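Local coordinates for protein beta-galacturonidase (Eisenbergiella tayi, PDB 6NCW) that hydrolyses beta-galacturonides as a family 2 glycoside hydrolase and may also act on the related beta-glucuronides, at residues 17-23 with 34-40; 91-97 with 356-360; 169-175 with 206-212. The contacts are given in a common frame with arbitrary orientation. Residue numbers count along the deposited sequence, not the author numbering.

Contact 1 of 3, residues 17-23 with 34-40; sequences SSALWNF and VIQAPVP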
loop_
_atom_site.group_PDB
_atom_site.type_symbol
_atom_site.label_atom_id
_atom_site.label_comp_id
_atom_site.label_asym_id
_atom_site.label_seq_id
_atom_site.Cartn_x
_atom_site.Cartn_y
_atom_site.Cartn_z
ATOM N N SER A 17 -22.519 7.092 -30.323
ATOM C CA SER A 17 -21.823 6.835 -29.070
ATOM C C SER A 17 -21.888 8.089 -28.200
ATOM O O SER A 17 -22.669 9.007 -28.474
ATOM C CB SER A 17 -20.383 6.407 -29.333
ATOM O OG SER A 17 -19.781 7.270 -30.274
ATOM N N SER A 18 -21.024 8.165 -27.185
ATOM C CA SER A 18 -21.135 9.167 -26.128
ATOM C C SER A 18 -22.551 9.165 -25.552
ATOM O O SER A 18 -23.190 10.199 -25.408
ATOM C CB SER A 18 -20.746 10.563 -26.627
ATOM O OG SER A 18 -19.384 10.627 -27.034
ATOM N N ALA A 19 -23.028 7.979 -25.193
ATOM C CA ALA A 19 -24.420 7.787 -24.811
ATOM C C ALA A 19 -24.530 6.470 -24.066
ATOM O O ALA A 19 -23.623 5.637 -24.103
ATOM C CB ALA A 19 -25.352 7.792 -26.041
ATOM N N LEU A 20 -25.662 6.279 -23.396
ATOM C CA LEU A 20 -25.989 4.994 -22.802
ATOM C C LEU A 20 -26.760 4.153 -23.819
ATOM O O LEU A 20 -27.715 4.639 -24.434
ATOM C CB LEU A 20 -26.804 5.189 -21.516
ATOM C CG LEU A 20 -26.214 6.104 -20.435
ATOM C CD1 LEU A 20 -27.037 6.044 -19.165
ATOM C CD2 LEU A 20 -24.760 5.730 -20.136
ATOM N N TRP A 21 -26.325 2.906 -24.012
ATOM C CA TRP A 21 -27.068 1.901 -24.756
ATOM C C TRP A 21 -27.560 0.834 -23.789
ATOM O O TRP A 21 -27.082 0.726 -22.658
ATOM C CB TRP A 21 -26.217 1.212 -25.829
ATOM C CG TRP A 21 -25.630 2.055 -26.925
ATOM C CD1 TRP A 21 -25.276 3.381 -26.875
ATOM C CD2 TRP A 21 -25.321 1.605 -28.248
ATOM N NE1 TRP A 21 -24.759 3.779 -28.101
ATOM C CE2 TRP A 21 -24.781 2.703 -28.955
ATOM C CE3 TRP A 21 -25.446 0.367 -28.907
ATOM C CZ2 TRP A 21 -24.363 2.601 -30.273
ATOM C CZ3 TRP A 21 -25.027 0.269 -30.216
ATOM C CH2 TRP A 21 -24.486 1.378 -30.885
ATOM N N ASN A 22 -28.504 0.021 -24.249
ATOM C CA ASN A 22 -28.950 -1.110 -23.448
ATOM C C ASN A 22 -27.993 -2.268 -23.648
ATOM O O ASN A 22 -27.613 -2.573 -24.781
ATOM C CB ASN A 22 -30.367 -1.531 -23.833
ATOM C CG ASN A 22 -31.408 -0.599 -23.276
ATOM O OD1 ASN A 22 -31.233 -0.022 -22.204
ATOM N ND2 ASN A 22 -32.498 -0.448 -23.995
ATOM N N PHE A 23 -27.630 -2.925 -22.537
ATOM C CA PHE A 23 -26.594 -3.943 -22.498
ATOM C C PHE A 23 -27.065 -5.157 -21.714
ATOM O O PHE A 23 -27.643 -5.026 -20.635
ATOM C CB PHE A 23 -25.305 -3.384 -21.855
ATOM C CG PHE A 23 -24.221 -4.423 -21.621
ATOM C CD1 PHE A 23 -24.055 -5.017 -20.372
ATOM C CD2 PHE A 23 -23.350 -4.775 -22.642
ATOM C CE1 PHE A 23 -23.041 -5.961 -20.152
ATOM C CE2 PHE A 23 -22.342 -5.717 -22.434
ATOM C CZ PHE A 23 -22.182 -6.308 -21.184
ATOM N N VAL A 34 -30.982 -6.342 -17.997
ATOM C CA VAL A 34 -30.625 -5.296 -18.948
ATOM C C VAL A 34 -30.156 -4.082 -18.151
ATOM O O VAL A 34 -30.868 -3.589 -17.270
ATOM C CB VAL A 34 -31.801 -4.949 -19.870
ATOM C CG1 VAL A 34 -31.417 -3.822 -20.812
ATOM C CG2 VAL A 34 -32.214 -6.178 -20.672
ATOM N N ILE A 35 -28.943 -3.615 -18.428
ATOM C CA ILE A 35 -28.409 -2.454 -17.730
ATOM C C ILE A 35 -28.099 -1.373 -18.763
ATOM O O ILE A 35 -27.980 -1.639 -19.958
ATOM C CB ILE A 35 -27.165 -2.802 -16.874
ATOM C CG1 ILE A 35 -25.973 -3.157 -17.742
ATOM C CG2 ILE A 35 -27.456 -4.009 -15.981
ATOM C CD1 ILE A 35 -24.726 -2.354 -17.436
ATOM N N GLN A 36 -27.989 -0.132 -18.296
ATOM C CA GLN A 36 -27.637 0.979 -19.175
ATOM C C GLN A 36 -26.128 1.180 -19.106
ATOM O O GLN A 36 -25.585 1.543 -18.059
ATOM C CB GLN A 36 -28.400 2.239 -18.783
ATOM C CG GLN A 36 -29.914 2.098 -19.007
ATOM C CD GLN A 36 -30.684 3.259 -18.427
ATOM O OE1 GLN A 36 -30.811 3.374 -17.207
ATOM N NE2 GLN A 36 -31.171 4.151 -19.295
ATOM N N ALA A 37 -25.459 0.935 -20.216
ATOM C CA ALA A 37 -24.018 0.897 -20.265
ATOM C C ALA A 37 -23.483 2.036 -21.124
ATOM O O ALA A 37 -24.139 2.453 -22.085
ATOM C CB ALA A 37 -23.535 -0.441 -20.829
ATOM N N PRO A 38 -22.303 2.570 -20.803
ATOM C CA PRO A 38 -21.715 3.620 -21.647
ATOM C C PRO A 38 -21.119 3.083 -22.943
ATOM O O PRO A 38 -20.506 2.013 -22.985
ATOM C CB PRO A 38 -20.624 4.214 -20.750
ATOM C CG PRO A 38 -20.234 3.078 -19.843
ATOM C CD PRO A 38 -21.523 2.336 -19.570
ATOM N N VAL A 39 -21.282 3.860 -24.011
ATOM C CA VAL A 39 -20.602 3.621 -25.275
ATOM C C VAL A 39 -19.935 4.936 -25.647
ATOM O O VAL A 39 -20.601 5.972 -25.709
ATOM C CB VAL A 39 -21.562 3.163 -26.389
ATOM C CG1 VAL A 39 -20.838 3.082 -27.730
ATOM C CG2 VAL A 39 -22.186 1.797 -26.049
ATOM N N PRO A 40 -18.602 4.977 -25.866
ATOM C CA PRO A 40 -17.640 3.869 -25.745
ATOM C C PRO A 40 -17.514 3.329 -24.321
ATOM O O PRO A 40 -17.823 4.051 -23.365
ATOM C CB PRO A 40 -16.307 4.497 -26.182
ATOM C CG PRO A 40 -16.476 5.947 -25.886
ATOM C CD PRO A 40 -17.929 6.250 -26.176
#
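Strands 19-23 and 35-39 run antiparallel with a marked twist, their N-to-C directions 133° apart and their axes approaching to 4.5 Å. Three hydrogen-bonded pairs hold them together, each closing a ring of two bonds: Ala19 N to Val39 O (3.2 Å) with Val39 N to Ala19 O (2.9 Å), Trp21 N to Ala37 O with Ala37 N to Trp21 O (both 2.9 Å), and Phe23 N to Ile35 O with Ile35 N to Phe23 O (both 2.9 Å). At the non-hydrogen-bonded Leu20-Pro38 pair the backbones come closer, CA to CA 4.6 Å, and proline costs no bond there because its nitrogen points out of the ladder. The ladder ends in a G1 beta bulge, where Ser18 and Ala19 both face Val39; Ser18 takes the left-handed conformation this bulge uses at its first position.

This is a beta hairpin at the margin of a six-stranded antiparallel sheet in the N-terminal beta-sandwich of the family 2 architecture, strand 35-39 being outermost within the chain. Trp21, Phe23, Ile35, Ala37 and Val39 share one face. There Val39 CG2 sits 3.6 Å from the centroid of the Trp21 five-membered ring, a CH-pi contact over the ring face, while Phe23 CB meets Ala37 CB at 3.6 Å and Phe23 CD1 meets Ile35 CG1 at 3.7 Å. Tyr58 and Leu112 continue this packing around Trp21. Leu20, Asn22, Gln36 and Pro38 occupy the other face, where a second subunit packs: Gln36 NE2 hydrogen-bonds to Glu325 O of that neighbour.

Contact 2 of 3, residues 91-97 with 356-360; sequences HYNAYTP and CIREM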
loop_
_atom_site.group_PDB
_atom_site.type_symbol
_atom_site.label_atom_id
_atom_site.label_comp_id
_atom_site.label_asym_id
_atom_site.label_seq_id
_atom_site.Cartn_x
_atom_site.Cartn_y
_atom_site.Cartn_z
ATOM N N HIS A 91 -17.374 -8.021 -38.095
ATOM C CA HIS A 91 -16.002 -7.532 -38.040
ATOM C C HIS A 91 -15.194 -8.324 -37.025
ATOM O O HIS A 91 -15.732 -8.829 -36.037
ATOM C CB HIS A 91 -15.960 -6.045 -37.682
ATOM C CG HIS A 91 -14.595 -5.433 -37.778
ATOM N ND1 HIS A 91 -13.830 -5.135 -36.667
ATOM C CD2 HIS A 91 -13.873 -5.032 -38.853
ATOM C CE1 HIS A 91 -12.697 -4.576 -37.057
ATOM N NE2 HIS A 91 -12.695 -4.506 -38.379
ATOM N N TYR A 92 -13.898 -8.433 -37.296
ATOM C CA TYR A 92 -12.926 -8.983 -36.366
ATOM C C TYR A 92 -11.784 -7.988 -36.225
ATOM O O TYR A 92 -11.355 -7.383 -37.221
ATOM C CB TYR A 92 -12.365 -10.341 -36.825
ATOM C CG TYR A 92 -11.301 -10.875 -35.893
ATOM C CD1 TYR A 92 -11.651 -11.656 -34.806
ATOM C CD2 TYR A 92 -9.940 -10.565 -36.078
ATOM C CE1 TYR A 92 -10.684 -12.144 -33.922
ATOM C CE2 TYR A 92 -8.956 -11.044 -35.191
ATOM C CZ TYR A 92 -9.339 -11.832 -34.113
ATOM O OH TYR A 92 -8.403 -12.338 -33.211
ATOM N N ASN A 93 -11.313 -7.835 -34.971
ATOM C CA ASN A 93 -10.179 -7.024 -34.509
ATOM C C ASN A 93 -10.688 -5.779 -33.799
ATOM O O ASN A 93 -11.406 -4.962 -34.386
ATOM C CB ASN A 93 -9.219 -6.619 -35.629
ATOM C CG ASN A 93 -7.860 -6.154 -35.100
ATOM O OD1 ASN A 93 -7.244 -6.823 -34.262
ATOM N ND2 ASN A 93 -7.388 -5.021 -35.591
ATOM N N ALA A 94 -10.298 -5.623 -32.534
ATOM C CA ALA A 94 -10.853 -4.576 -31.685
ATOM C C ALA A 94 -10.387 -3.186 -32.085
ATOM O O ALA A 94 -10.992 -2.195 -31.662
ATOM C CB ALA A 94 -10.461 -4.830 -30.222
ATOM N N TYR A 95 -9.321 -3.084 -32.865
ATOM C CA TYR A 95 -8.513 -1.885 -32.856
ATOM C C TYR A 95 -8.533 -1.109 -34.162
ATOM O O TYR A 95 -7.860 -0.079 -34.250
ATOM C CB TYR A 95 -7.065 -2.250 -32.479
ATOM C CG TYR A 95 -6.927 -3.049 -31.206
ATOM C CD1 TYR A 95 -7.139 -2.458 -29.961
ATOM C CD2 TYR A 95 -6.554 -4.400 -31.241
ATOM C CE1 TYR A 95 -6.979 -3.192 -28.768
ATOM C CE2 TYR A 95 -6.391 -5.136 -30.072
ATOM C CZ TYR A 95 -6.611 -4.533 -28.841
ATOM O OH TYR A 95 -6.456 -5.275 -27.691
ATOM N N THR A 96 -9.289 -1.566 -35.171
ATOM C CA THR A 96 -9.400 -0.891 -36.450
ATOM C C THR A 96 -10.869 -0.598 -36.768
ATOM O O THR A 96 -11.761 -1.365 -36.387
ATOM C CB THR A 96 -8.781 -1.729 -37.576
ATOM O OG1 THR A 96 -9.217 -3.093 -37.472
ATOM C CG2 THR A 96 -7.242 -1.678 -37.506
ATOM N N PRO A 97 -11.150 0.513 -37.438
ATOM C CA PRO A 97 -12.543 0.882 -37.718
ATOM C C PRO A 97 -13.100 0.103 -38.901
ATOM O O PRO A 97 -12.365 -0.452 -39.722
ATOM C CB PRO A 97 -12.460 2.382 -38.035
ATOM C CG PRO A 97 -11.070 2.591 -38.532
ATOM C CD PRO A 97 -10.186 1.512 -37.937
ATOM N N CYS A 356 -6.338 -6.195 -40.820
ATOM C CA CYS A 356 -5.903 -5.155 -39.890
ATOM C C CYS A 356 -5.010 -4.139 -40.592
ATOM O O CYS A 356 -5.201 -2.928 -40.455
ATOM C CB CYS A 356 -5.179 -5.780 -38.693
ATOM S SG CYS A 356 -4.555 -4.575 -37.442
ATOM N N ILE A 357 -4.032 -4.619 -41.356
ATOM C CA ILE A 357 -3.136 -3.708 -42.061
ATOM C C ILE A 357 -3.914 -2.826 -43.042
ATOM O O ILE A 357 -3.725 -1.604 -43.093
ATOM C CB ILE A 357 -2.037 -4.509 -42.769
ATOM C CG1 ILE A 357 -1.156 -5.216 -41.722
ATOM C CG2 ILE A 357 -1.221 -3.595 -43.712
ATOM C CD1 ILE A 357 0.048 -5.889 -42.348
ATOM N N ARG A 358 -4.787 -3.433 -43.852
ATOM C CA ARG A 358 -5.552 -2.648 -44.825
ATOM C C ARG A 358 -6.356 -1.556 -44.135
ATOM O O ARG A 358 -6.315 -0.386 -44.541
ATOM C CB ARG A 358 -6.477 -3.555 -45.628
ATOM C CG ARG A 358 -5.793 -4.253 -46.786
ATOM C CD ARG A 358 -6.799 -5.071 -47.592
ATOM N NE ARG A 358 -7.219 -6.255 -46.851
ATOM C CZ ARG A 358 -6.615 -7.439 -46.941
ATOM N NH1 ARG A 358 -5.573 -7.598 -47.755
ATOM N NH2 ARG A 358 -7.058 -8.461 -46.221
ATOM N N GLU A 359 -7.084 -1.918 -43.075
ATOM C CA GLU A 359 -7.935 -0.949 -42.396
ATOM C C GLU A 359 -7.113 0.119 -41.688
ATOM O O GLU A 359 -7.469 1.305 -41.728
ATOM C CB GLU A 359 -8.856 -1.674 -41.426
ATOM C CG GLU A 359 -9.915 -2.523 -42.148
ATOM C CD GLU A 359 -10.737 -3.353 -41.168
ATOM O OE1 GLU A 359 -11.819 -3.831 -41.544
ATOM O OE2 GLU A 359 -10.301 -3.518 -40.009
ATOM N N MET A 360 -5.993 -0.285 -41.070
ATOM C CA MET A 360 -5.129 0.648 -40.354
ATOM C C MET A 360 -4.564 1.716 -41.288
ATOM O O MET A 360 -4.668 2.914 -41.010
ATOM C CB MET A 360 -4.011 -0.139 -39.658
ATOM C CG MET A 360 -2.772 0.624 -39.260
ATOM S SD MET A 360 -1.526 -0.483 -38.494
ATOM C CE MET A 360 -0.719 -1.268 -39.892
HETATM O O HOH W 1 -9.792 -6.295 -38.903
#
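One carboxylate gathers most of the polar bonding. Glu359 OE2 accepts a nearly linear hydrogen bond from His91 NE2 (3.1 Å), in the plane of the imidazole, and a shorter one from Thr96 OG1 (2.8 Å); a weak bond also runs from His91 NE2 to Glu359 OE1 (3.4 Å). A water adds a third donor to Glu359 OE2 (3.0 Å) and also donates to Tyr92 O (2.5 Å). Behind this layer Asn93 ND2 donates to Thr96 OG1 (3.3 Å), a hydrogen bond within segment 91-97, while Asn93 OD1 is bonded to His335. Packing is modest: Thr96 CG2 lies 4.0 Å from Cys356 SG and 4.2 Å from Met360 CB, and Asn93 ND2 approaches Cys356 SG to 3.4 Å. Phe98 stacks on the His91 ring. The arrangement is an interdomain seam, in which a loop leaving a strand of the N-terminal beta-sandwich docks, through a His-carboxylate hydrogen bond, on helix 349-364 of the catalytic TIM barrel.

Contact 3 of 3, residues 169-175 with 206-212; sequences KAEICVR and EEKSFST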
loop_
_atom_site.group_PDB
_atom_site.type_symbol
_atom_site.label_atom_id
_atom_site.label_comp_id
_atom_site.label_asym_id
_atom_site.label_seq_id
_atom_site.Cartn_x
_atom_site.Cartn_y
_atom_site.Cartn_z
ATOM N N LYS A 169 0.402 15.563 -53.374
ATOM C CA LYS A 169 -0.447 14.739 -54.220
ATOM C C LYS A 169 -1.627 14.258 -53.382
ATOM O O LYS A 169 -1.448 13.882 -52.222
ATOM C CB LYS A 169 0.376 13.565 -54.777
ATOM C CG LYS A 169 -0.396 12.451 -55.428
ATOM C CD LYS A 169 0.550 11.335 -55.881
ATOM C CE LYS A 169 1.077 10.534 -54.692
ATOM N NZ LYS A 169 1.617 9.193 -55.095
ATOM N N ALA A 170 -2.830 14.294 -53.947
ATOM C CA ALA A 170 -4.035 13.847 -53.262
ATOM C C ALA A 170 -4.692 12.719 -54.047
ATOM O O ALA A 170 -4.719 12.738 -55.276
ATOM C CB ALA A 170 -5.034 14.982 -53.082
ATOM N N GLU A 171 -5.217 11.732 -53.335
ATOM C CA GLU A 171 -5.900 10.610 -53.954
ATOM C C GLU A 171 -7.198 10.420 -53.196
ATOM O O GLU A 171 -7.207 10.430 -51.961
ATOM C CB GLU A 171 -5.047 9.339 -53.922
ATOM C CG GLU A 171 -5.672 8.136 -54.620
ATOM C CD GLU A 171 -4.798 6.877 -54.543
ATOM O OE1 GLU A 171 -5.331 5.766 -54.765
ATOM O OE2 GLU A 171 -3.581 6.998 -54.268
ATOM N N ILE A 172 -8.295 10.299 -53.930
ATOM C CA ILE A 172 -9.617 10.249 -53.336
ATOM C C ILE A 172 -10.338 9.036 -53.877
ATOM O O ILE A 172 -10.248 8.736 -55.070
ATOM C CB ILE A 172 -10.419 11.529 -53.634
ATOM C CG1 ILE A 172 -9.578 12.737 -53.268
ATOM C CG2 ILE A 172 -11.706 11.545 -52.844
ATOM C CD1 ILE A 172 -10.371 13.960 -53.159
ATOM N N CYS A 173 -11.066 8.353 -53.002
ATOM C CA CYS A 173 -11.842 7.180 -53.358
ATOM C C CYS A 173 -13.325 7.520 -53.257
ATOM O O CYS A 173 -13.779 8.010 -52.219
ATOM C CB CYS A 173 -11.482 6.022 -52.432
ATOM S SG CYS A 173 -12.151 4.471 -52.919
ATOM N N VAL A 174 -14.072 7.290 -54.339
ATOM C CA VAL A 174 -15.499 7.593 -54.387
ATOM C C VAL A 174 -16.259 6.296 -54.616
ATOM O O VAL A 174 -15.862 5.464 -55.440
ATOM C CB VAL A 174 -15.844 8.623 -55.483
ATOM C CG1 VAL A 174 -17.220 9.236 -55.225
ATOM C CG2 VAL A 174 -14.787 9.709 -55.547
ATOM N N ARG A 175 -17.346 6.122 -53.876
ATOM C CA ARG A 175 -18.198 4.949 -54.000
ATOM C C ARG A 175 -19.569 5.399 -54.487
ATOM O O ARG A 175 -20.198 6.276 -53.878
ATOM C CB ARG A 175 -18.310 4.203 -52.672
ATOM C CG ARG A 175 -19.173 2.951 -52.709
ATOM C CD ARG A 175 -18.901 2.145 -51.458
ATOM N NE ARG A 175 -19.900 1.121 -51.176
ATOM C CZ ARG A 175 -19.872 0.349 -50.087
ATOM N NH1 ARG A 175 -18.892 0.490 -49.193
ATOM N NH2 ARG A 175 -20.813 -0.565 -49.886
ATOM N N GLU A 206 -19.832 1.225 -58.524
ATOM C CA GLU A 206 -18.383 1.160 -58.602
ATOM C C GLU A 206 -17.772 1.997 -57.485
ATOM O O GLU A 206 -18.234 3.106 -57.204
ATOM C CB GLU A 206 -17.879 1.665 -59.958
ATOM C CG GLU A 206 -16.395 1.441 -60.220
ATOM C CD GLU A 206 -15.904 2.100 -61.514
ATOM O OE1 GLU A 206 -14.736 1.852 -61.902
ATOM O OE2 GLU A 206 -16.675 2.862 -62.145
ATOM N N GLU A 207 -16.738 1.453 -56.847
ATOM C CA GLU A 207 -15.837 2.226 -56.007
ATOM C C GLU A 207 -14.502 2.337 -56.733
ATOM O O GLU A 207 -13.952 1.324 -57.175
ATOM C CB GLU A 207 -15.657 1.581 -54.628
ATOM C CG GLU A 207 -14.688 2.342 -53.731
ATOM C CD GLU A 207 -14.636 1.837 -52.297
ATOM O OE1 GLU A 207 -15.663 1.352 -51.787
ATOM O OE2 GLU A 207 -13.557 1.936 -51.670
ATOM N N LYS A 208 -13.995 3.561 -56.876
ATOM C CA LYS A 208 -12.746 3.787 -57.589
ATOM C C LYS A 208 -12.063 5.023 -57.022
ATOM O O LYS A 208 -12.721 5.906 -56.466
ATOM C CB LYS A 208 -12.989 3.953 -59.090
ATOM C CG LYS A 208 -11.766 3.677 -59.952
ATOM C CD LYS A 208 -12.135 3.608 -61.445
ATOM C CE LYS A 208 -12.401 4.977 -62.043
ATOM N NZ LYS A 208 -11.164 5.612 -62.584
ATOM N N SER A 209 -10.735 5.072 -57.151
ATOM C CA SER A 209 -9.964 6.223 -56.706
ATOM C C SER A 209 -9.423 7.003 -57.897
ATOM O O SER A 209 -9.261 6.475 -59.000
ATOM C CB SER A 209 -8.809 5.818 -55.773
ATOM O OG SER A 209 -8.237 4.572 -56.129
ATOM N N PHE A 210 -9.164 8.285 -57.648
ATOM C CA PHE A 210 -8.698 9.237 -58.645
ATOM C C PHE A 210 -7.598 10.064 -58.001
ATOM O O PHE A 210 -7.744 10.498 -56.855
ATOM C CB PHE A 210 -9.846 10.135 -59.135
ATOM C CG PHE A 210 -11.074 9.365 -59.567
ATOM C CD1 PHE A 210 -11.261 9.020 -60.894
ATOM C CD2 PHE A 210 -12.022 8.961 -58.643
ATOM C CE1 PHE A 210 -12.381 8.307 -61.285
ATOM C CE2 PHE A 210 -13.144 8.249 -59.028
ATOM C CZ PHE A 210 -13.322 7.917 -60.348
ATOM N N SER A 211 -6.493 10.261 -58.710
ATOM C CA SER A 211 -5.351 10.974 -58.156
ATOM C C SER A 211 -5.149 12.295 -58.874
ATOM O O SER A 211 -5.380 12.402 -60.079
ATOM C CB SER A 211 -4.069 10.147 -58.249
ATOM O OG SER A 211 -4.119 9.050 -57.360
ATOM N N THR A 212 -4.725 13.299 -58.119
ATOM C CA THR A 212 -4.202 14.500 -58.727
ATOM C C THR A 212 -2.747 14.284 -59.128
ATOM O O THR A 212 -2.105 13.289 -58.772
ATOM C CB THR A 212 -4.296 15.689 -57.773
ATOM O OG1 THR A 212 -3.230 15.613 -56.807
ATOM C CG2 THR A 212 -5.664 15.716 -57.086
HETATM O O HOH W 2 -16.001 2.045 -49.054
#
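Glu207, Thr212 and Phe210 lose the most surface in this antiparallel pairing, which joins neighbouring strands in one sheet of the family 2 immunoglobulin-like beta-sandwich. The strands 169-175 and 207-211 lie 4.5 Å apart at closest approach, their directions differing by 160°. Thr212 extends the ladder with its side chain: its N donates to Ala170 O (2.9 Å), but the return bond from Ala170 N goes to Thr212 OG1 (3.2 Å) instead of a backbone carbonyl. Its methyl group, CG2, packs 4.1 Å from Ala170 CB.

Phe210 forms a regular hydrogen-bonded pair with Ile172, Phe210 N to Ile172 O at 2.8 Å and Ile172 N to Phe210 O at 3.0 Å. It shares a face with Ile172 and Val174, the face turned to the opposing sheet of the sandwich, where Val186 and Val188 pack on Ile172 and Leu237 on Val174; Phe210 CE2 touches Val174 CG2 at 4.1 Å.

Glu207 belongs to the other, more polar face, beside Cys173 and Arg175. Arg175 NH1 stays 4.2 Å from Glu207 OE1, beyond a salt bridge, yet one water spans the gap, donating to Glu207 OE1 at 2.8 Å and accepting from Arg175 NH1 at 3.3 Å.

Together the three contacts illustrate how a multidomain hydrolase is built: pairing within sheets shapes the accessory domains, and a polar seam joins one of them to the catalytic barrel. Contacts 1 and 2 reach the same N-terminal sheet at its two outermost strands, their centres 23 Å apart. Contact 3, in the second sandwich, is 21 Å from contact 2 and 36 Å from contact 1, centre to centre; its residues fall inside the long loop of chain that contact 2 closes. None of the three touches another. Contact 2 is the one near the galacturonate site, with the Cys356 side chain about 10 Å from that of the ligand-binding residue His312.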